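Long-range contacts in phosphatidylethanolamine-binding protein (Plasmodium vivax, PDB 2GZQ), which probably binds phosphatidylethanolamine and other phosphate-bearing ligands in a small pocket: residues 82-86 / 97-101; 121-125 / 155-161. All coordinates share one frame; numbering follows the deposited sequence. Where two conformers were deposited one is given.

Contact 1. Residues 82-86 / 97-101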
# COMPACT_ATOMS: atom_id res chain seq x y z
N PHE A 82 1.05 3.30 0.61
CA PHE A 82 -0.15 2.80 1.25
C PHE A 82 -0.11 1.28 1.18
O PHE A 82 0.20 0.72 0.11
CB PHE A 82 -1.42 3.26 0.50
CG PHE A 82 -1.66 4.75 0.45
CD1 PHE A 82 -1.41 5.57 1.53
CD2 PHE A 82 -2.16 5.35 -0.69
CE1 PHE A 82 -1.67 6.92 1.45
CE2 PHE A 82 -2.42 6.67 -0.74
CZ PHE A 82 -2.17 7.47 0.30
N MSE A 83 -0.47 0.60 2.26
CA MSE A 83 -0.77 -0.79 2.20
C MSE A 83 -2.25 -1.00 2.46
O MSE A 83 -2.80 -0.46 3.44
CB MSE A 83 0.06 -1.45 3.25
CG MSE A 83 -0.14 -2.89 3.35
SE MSE A 83 0.59 -3.35 5.02
CE MSE A 83 0.07 -5.21 5.08
N ILE A 84 -2.90 -1.76 1.58
CA ILE A 84 -4.34 -1.95 1.60
C ILE A 84 -4.73 -3.41 1.45
O ILE A 84 -3.99 -4.22 0.90
CB ILE A 84 -5.07 -1.13 0.53
CG1 ILE A 84 -4.59 -1.52 -0.85
CG2 ILE A 84 -4.90 0.35 0.77
CD1 ILE A 84 -5.54 -1.15 -1.94
N ASP A 85 -5.94 -3.71 1.88
CA ASP A 85 -6.64 -4.94 1.52
C ASP A 85 -7.89 -4.58 0.72
O ASP A 85 -8.86 -4.08 1.30
CB ASP A 85 -7.01 -5.72 2.78
CG ASP A 85 -7.63 -7.07 2.47
OD1 ASP A 85 -8.02 -7.78 3.43
OD2 ASP A 85 -7.71 -7.41 1.27
N PRO A 86 -7.88 -4.82 -0.59
CA PRO A 86 -9.05 -4.58 -1.40
C PRO A 86 -10.12 -5.66 -1.23
O PRO A 86 -11.22 -5.53 -1.75
CB PRO A 86 -8.50 -4.58 -2.83
CG PRO A 86 -7.33 -5.55 -2.74
CD PRO A 86 -6.76 -5.39 -1.37
N ARG A 97 -13.74 -2.59 1.06
CA ARG A 97 -12.69 -2.22 0.05
C ARG A 97 -12.57 -0.67 0.08
O ARG A 97 -13.59 0.01 -0.10
CB ARG A 97 -13.14 -2.65 -1.39
CG ARG A 97 -12.17 -2.19 -2.55
CD ARG A 97 -12.59 -2.80 -3.84
NE ARG A 97 -12.40 -4.24 -3.82
CZ ARG A 97 -12.75 -5.08 -4.79
NH1 ARG A 97 -13.31 -4.62 -5.89
NH2 ARG A 97 -12.50 -6.37 -4.65
N ASP A 98 -11.39 -0.06 0.14
CA ASP A 98 -10.09 -0.63 0.52
C ASP A 98 -9.91 -0.48 2.03
O ASP A 98 -10.11 0.60 2.58
CB ASP A 98 -8.97 0.18 -0.12
CG ASP A 98 -8.87 0.00 -1.62
OD1 ASP A 98 -9.28 -1.06 -2.12
OD2 ASP A 98 -8.33 0.92 -2.28
N TYR A 99 -9.50 -1.53 2.72
CA TYR A 99 -9.07 -1.40 4.11
C TYR A 99 -7.64 -0.91 4.12
O TYR A 99 -6.78 -1.52 3.47
CB TYR A 99 -9.21 -2.75 4.83
CG TYR A 99 -8.95 -2.68 6.32
CD1 TYR A 99 -9.99 -2.54 7.22
CD2 TYR A 99 -7.68 -2.70 6.79
CE1 TYR A 99 -9.73 -2.47 8.59
CE2 TYR A 99 -7.41 -2.61 8.16
CZ TYR A 99 -8.45 -2.51 9.03
OH TYR A 99 -8.16 -2.41 10.39
N VAL A 100 -7.36 0.17 4.84
CA VAL A 100 -6.02 0.71 4.87
C VAL A 100 -5.24 0.30 6.12
O VAL A 100 -5.57 0.68 7.24
CB VAL A 100 -6.01 2.25 4.59
CG1 VAL A 100 -6.89 3.00 5.55
CG2 VAL A 100 -4.56 2.78 4.59
N HIS A 101 -4.22 -0.51 5.89
CA HIS A 101 -3.33 -0.98 6.93
C HIS A 101 -2.27 0.01 7.34
O HIS A 101 -1.79 -0.05 8.49
CB HIS A 101 -2.67 -2.28 6.45
CG HIS A 101 -3.62 -3.41 6.37
ND1 HIS A 101 -4.08 -4.05 7.48
CD2 HIS A 101 -4.26 -3.98 5.31
CE1 HIS A 101 -4.96 -4.98 7.13
NE2 HIS A 101 -5.08 -4.96 5.81
O HOH W 1 -6.67 -7.29 5.79
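The imidazole of His-101 meets the strand 82-85 with its rim: the carbonyl carbon of Ile-84 and CB of Asp-85 lie at its edge in the ring plane, CB of Asp-85 coming within 3.7 Å of His-101 NE2. CD2 of Tyr-99 rests over one face of the ring, toward the rim. A water, also in the ring plane, sits 2.8 Å from NE2 of His-101 and donates to OD1 of Asp-85, so acid and imidazole are joined through it and not directly. Asp-85 holds further bonds, from OD1 to His-138 and from OD2 to the backbone N of Asp-87, while ND1 of His-101 bonds to the carbonyl of Val-127; both side chains are thereby fixed in rotation. The other flat group is the guanidinium of Arg-97. Arg-97 NE donates to Pro-86 O at 2.7 Å, nearly straight (171°), with the oxygen in the guanidinium plane; NH2 adds a weak second bond. A bend at chi3 (-67°) turns the long arm back to that carbonyl. Between these ends the strands pair antiparallel: Asp-85 and Tyr-99 exchange two backbone bonds, and His-101 N reaches Met-83 O at 2.8 Å. Asp-85 and Tyr-99 point to one face of the sheet, Ile-84 and Val-100 to the other. There CD1 of Ile-84 lies 3.5 Å from OD2 of Asp-98, an oxygen bonded to the backbone N of Ala-178, and branched Ile-84 and Val-100 both pack on Phe-172. Asp-98 follows a cis peptide bond, which kinks the chain as it enters the strand. Two antiparallel strands whose ends place an aspartate and a histidine around a shared water, beside a cis peptide, are consistent with the small anion-binding pocket of the phosphatidylethanolamine-binding protein fold.

Contact 2. Residues 121-125 / 155-161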
# COMPACT_ATOMS: atom_id res chain seq x y z
N ILE A 121 6.30 11.03 7.60
CA ILE A 121 5.12 11.29 8.40
C ILE A 121 4.28 10.03 8.32
O ILE A 121 3.86 9.62 7.23
CB ILE A 121 4.35 12.49 7.85
CG1 ILE A 121 5.23 13.72 7.77
CG2 ILE A 121 3.12 12.75 8.73
CD1 ILE A 121 4.54 14.96 7.25
N THR A 122 3.99 9.42 9.46
CA THR A 122 3.12 8.28 9.51
C THR A 122 1.66 8.72 9.65
O THR A 122 1.21 9.12 10.72
CB THR A 122 3.54 7.30 10.62
OG1 THR A 122 4.85 6.79 10.29
CG2 THR A 122 2.59 6.15 10.75
N LEU A 123 0.96 8.74 8.54
CA LEU A 123 -0.41 9.23 8.51
C LEU A 123 -1.37 8.20 9.10
O LEU A 123 -2.34 8.53 9.75
CB LEU A 123 -0.81 9.55 7.07
CG LEU A 123 -0.03 10.68 6.41
CD1 LEU A 123 -0.38 10.73 4.90
CD2 LEU A 123 -0.29 11.99 7.06
N LEU A 124 -1.08 6.92 8.89
CA LEU A 124 -1.80 5.82 9.53
C LEU A 124 -0.77 4.76 9.94
O LEU A 124 -0.16 4.14 9.06
CB LEU A 124 -2.83 5.20 8.58
CG LEU A 124 -3.97 6.16 8.20
CD1 LEU A 124 -4.76 5.58 7.03
CD2 LEU A 124 -4.90 6.41 9.39
N PRO A 125 -0.62 4.52 11.25
CA PRO A 125 0.42 3.58 11.63
C PRO A 125 0.03 2.15 11.23
O PRO A 125 -1.15 1.80 11.17
CB PRO A 125 0.51 3.73 13.14
CG PRO A 125 -0.83 4.24 13.57
CD PRO A 125 -1.35 5.04 12.42
N VAL A 155 -2.50 15.79 2.93
CA VAL A 155 -3.13 14.83 2.04
C VAL A 155 -4.63 14.90 2.32
O VAL A 155 -5.09 14.51 3.41
CB VAL A 155 -2.61 13.42 2.30
CG1 VAL A 155 -3.30 12.43 1.38
CG2 VAL A 155 -1.07 13.42 2.14
N THR A 156 -5.38 15.44 1.38
CA THR A 156 -6.82 15.50 1.53
C THR A 156 -7.36 14.08 1.71
O THR A 156 -7.03 13.20 0.91
CB THR A 156 -7.41 16.20 0.30
OG1 THR A 156 -6.82 17.51 0.19
CG2 THR A 156 -8.93 16.29 0.39
N GLY A 157 -8.19 13.85 2.73
CA GLY A 157 -8.74 12.53 2.99
C GLY A 157 -7.98 11.72 4.03
O GLY A 157 -8.52 10.77 4.61
N VAL A 158 -6.72 12.09 4.28
CA VAL A 158 -5.88 11.37 5.20
C VAL A 158 -5.13 12.37 6.08
O VAL A 158 -3.94 12.67 5.85
CB VAL A 158 -4.89 10.43 4.48
CG1 VAL A 158 -4.29 9.48 5.49
CG2 VAL A 158 -5.55 9.65 3.37
N PRO A 159 -5.82 12.88 7.10
CA PRO A 159 -5.17 13.93 7.86
C PRO A 159 -4.05 13.44 8.74
O PRO A 159 -3.88 12.24 8.93
CB PRO A 159 -6.31 14.50 8.71
CG PRO A 159 -7.56 14.06 8.04
CD PRO A 159 -7.20 12.67 7.54
N LEU A 160 -3.27 14.38 9.21
CA LEU A 160 -2.26 14.02 10.20
C LEU A 160 -2.86 13.22 11.32
O LEU A 160 -3.97 13.46 11.79
CB LEU A 160 -1.56 15.24 10.75
CG LEU A 160 -0.84 16.13 9.74
CD1 LEU A 160 -0.43 17.41 10.38
CD2 LEU A 160 0.34 15.41 9.16
N TYR A 161 -2.14 12.21 11.75
CA TYR A 161 -2.66 11.19 12.67
C TYR A 161 -2.83 11.73 14.10
O TYR A 161 -1.93 12.38 14.67
CB TYR A 161 -1.74 9.98 12.70
CG TYR A 161 -2.25 8.81 13.49
CD1 TYR A 161 -1.64 8.41 14.65
CD2 TYR A 161 -3.31 8.05 13.03
CE1 TYR A 161 -2.06 7.29 15.34
CE2 TYR A 161 -3.77 6.96 13.72
CZ TYR A 161 -3.14 6.57 14.87
OH TYR A 161 -3.53 5.45 15.59
O HOH W 2 0.48 11.87 10.66
O HOH W 3 -4.74 9.74 10.46
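Tyr-161 points its ring away from its own backbone N (chi1 -174°), which lays one face over Pro-125, whose CD sits 3.5 Å from the centroid of the Tyr-161 ring and only 18° off the normal. This is a CH-pi contact, well suited to proline because the CD hydrogens, next to nitrogen, are slightly polarised; the two side chains meet at about a right angle. The phenol oxygen is held beyond the contact by Glu-164. Leu-123 carries the apolar half. Its CG is turned anti to the carbonyl carbon (chi1 -64°), and its branches part: Leu-123 CD1 reaches Val-155 CG2 at 3.9 Å, and Leu-123 CD2 lies 4.1 Å from Leu-160 CD2. Val-158 CG1 comes across from the loop to Leu-123 CB at 3.8 Å. Leu-160 also touches Ile-121 through CD2. No direct hydrogen bond links the segments; two waters do the work. One donates to Thr-122 O and accepts from Tyr-161 N, and the other donates to both Leu-123 O and Pro-159 O. A type II turn from Val-155 to Val-158 brings both valines toward Leu-123; Gly-157 suits its positive-phi position, where a CB would press on Thr-156 O. Leu-123 and Leu-124 form a classic beta bulge opposite Ala-103 of strand 99-107, at the sheet's edge, and the loop 155-161 lies between this edge and helices 171-174 and 178-184, where Val-158 touches Phe-172 and Val-181.

In the fold
Contact 1 closes along the chain before contact 2 opens, and their centres are 14 Å apart. Both reach the same mixed sheet: strand 77-85 pairs with 99-107, and 99-107 with the outermost strand 121-124. Contact 1 is a buried strand pair nearer the centre of the chain, whereas contact 2, partly exposed, fastens a long loop to the sheet edge. They touch where Val-100 CG1 packs on Leu-124 CD1 at 3.7 Å. Phe-172 of helix 171-174 meets side chains of both, and Arg-169 bonds to the carbonyls of Val-100 and Pro-125. Arg-169 and Phe-172 thus join the strand pair of contact 1 to contact 2, beside what is probably the ligand pocket.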